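Local coordinates for sensor protein pfeS (Pseudomonas aeruginosa, PDB 3KYZ) that senses signals through its probably periplasmic domain as the membrane histidine kinase of the PfeR/PfeS two-component system and may activate PfeR by phosphorylation, at the interface of chains A and B. Residues are numbered along the deposited sequence; one frame, centred on the assembly and turned at random. Chains: chain A/B, Sensor protein pfeS.

The interface of chains A and B. Residues chain A 83-85, 88, 102, 113; chain B 81-82.
B:Phe82 inserts its ring among A:Met83, A:Lys85, A:Trp88 and A:Ser102, and its 98 Å² hidden by chain A is the largest hidden surface among these residues. The patch belongs to a two-fold symmetric interface between sensor domains, probably periplasmic, of a two-component histidine kinase, so it recurs with the chains exchanged; this pairing may or may not be the dimer of the intact receptor. The rings of A:Trp88 and B:Phe82 meet edge to face, with centroids 4.9 Å apart and planes at 62°: the indole's CZ3/CH2 rim points onto one phenyl face, and CH2 lies 3.6 Å from CG of B:Phe82. B:Thr81 OG1 lies over the opposite face, toward the rim. At the far end of the ring, the extended A:Lys85 chain crosses at about a right angle and brings CE to 3.6 Å from CZ of B:Phe82, an aliphatic contact. CB of A:Ser102 approaches CE1.

Next to the ring, the backbone amide N of A:Met83 donates a hydrogen bond of 2.9 Å to the carbonyl O of B:Thr81; it is fairly straight (161° at H) and lies in the carbonyl plane. The selenomethionine chain of A:Met83 bends at chi3 (-78°), which carries its terminal methyl CE to 3.7 Å from CB of B:Thr81. The A:Arg113 and B:Thr81 side chains approach each other from opposite directions, with NH1 against CG2. A water at the guanidinium edge, in its plane, pairs with both NH1 and NH2 of A:Arg113 and with the hydroxyl OG1 of B:Thr81.

In the second shell, NH1 of A:Arg113 donates to OG of A:Ser102 at 2.9 Å, anchoring the guanidinium to strand 100-104. A:Trp88 CE3 lies over one guanidinium face of A:Arg84, toward its rim, and A:Lys85 CB lies over one indole face, also toward the rim.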
# COMPACT_ATOMS: atom_id res chain seq x y z
N MSE A 83 -1.71 4.56 -2.06
CA MSE A 83 -0.85 5.64 -2.51
C MSE A 83 -1.07 6.02 -3.97
O MSE A 83 -1.78 5.31 -4.70
CB MSE A 83 0.61 5.27 -2.26
CG MSE A 83 0.89 4.99 -0.79
SE MSE A 83 2.77 5.04 -0.33
CE MSE A 83 3.32 3.32 -1.01
N ARG A 84 -0.48 7.14 -4.37
CA ARG A 84 -0.54 7.62 -5.75
C ARG A 84 0.86 7.83 -6.29
O ARG A 84 1.76 8.25 -5.55
CB ARG A 84 -1.29 8.95 -5.83
CG ARG A 84 -2.60 9.00 -5.05
CD ARG A 84 -3.64 8.06 -5.64
NE ARG A 84 -4.13 8.53 -6.92
CZ ARG A 84 -4.84 7.80 -7.77
NH1 ARG A 84 -5.15 6.54 -7.48
NH2 ARG A 84 -5.25 8.33 -8.92
N LYS A 85 1.06 7.55 -7.58
CA LYS A 85 2.32 7.91 -8.24
C LYS A 85 2.26 9.35 -8.75
O LYS A 85 1.18 9.92 -8.89
CB LYS A 85 2.64 6.95 -9.38
CG LYS A 85 2.98 5.54 -8.90
CD LYS A 85 3.51 4.71 -10.05
CE LYS A 85 3.75 3.26 -9.63
NZ LYS A 85 4.29 2.45 -10.75
N TRP A 88 -0.23 10.36 -11.53
CA TRP A 88 -1.61 9.93 -11.39
C TRP A 88 -2.49 11.10 -10.94
O TRP A 88 -2.00 12.05 -10.35
CB TRP A 88 -1.72 8.80 -10.36
CG TRP A 88 -1.06 7.52 -10.76
CD1 TRP A 88 -0.33 7.28 -11.90
CD2 TRP A 88 -1.08 6.29 -10.03
NE1 TRP A 88 0.10 5.97 -11.91
CE2 TRP A 88 -0.34 5.35 -10.77
CE3 TRP A 88 -1.66 5.90 -8.81
CZ2 TRP A 88 -0.17 4.03 -10.33
CZ3 TRP A 88 -1.47 4.60 -8.38
CH2 TRP A 88 -0.74 3.68 -9.14
N SER A 102 3.93 7.91 -3.64
CA SER A 102 4.96 6.88 -3.68
C SER A 102 5.92 7.18 -4.83
O SER A 102 5.50 7.31 -5.98
CB SER A 102 4.31 5.52 -3.93
OG SER A 102 5.27 4.49 -4.06
N ARG A 113 11.74 3.15 -1.67
CA ARG A 113 11.02 4.28 -2.21
C ARG A 113 10.90 5.38 -1.17
O ARG A 113 11.03 5.13 0.04
CB ARG A 113 9.62 3.85 -2.65
CG ARG A 113 8.69 3.51 -1.49
CD ARG A 113 7.35 2.98 -1.99
NE ARG A 113 7.46 1.59 -2.43
CZ ARG A 113 6.57 0.96 -3.19
NH1 ARG A 113 5.49 1.60 -3.64
NH2 ARG A 113 6.75 -0.31 -3.51
N THR B 81 0.39 -1.55 -2.26
CA THR B 81 0.61 -0.11 -2.15
C THR B 81 -0.38 0.78 -2.91
O THR B 81 -0.47 1.98 -2.62
CB THR B 81 2.04 0.28 -2.61
OG1 THR B 81 2.26 -0.19 -3.95
CG2 THR B 81 3.08 -0.32 -1.69
N PHE B 82 -1.11 0.20 -3.87
CA PHE B 82 -2.02 0.98 -4.72
C PHE B 82 -3.38 0.29 -4.78
O PHE B 82 -3.97 0.12 -5.86
CB PHE B 82 -1.45 1.15 -6.13
CG PHE B 82 -0.05 1.70 -6.16
CD1 PHE B 82 0.23 2.96 -5.64
CD2 PHE B 82 0.99 0.97 -6.73
CE1 PHE B 82 1.53 3.47 -5.66
CE2 PHE B 82 2.28 1.48 -6.77
CZ PHE B 82 2.56 2.72 -6.23
O HOH W 1 4.65 -0.90 -5.27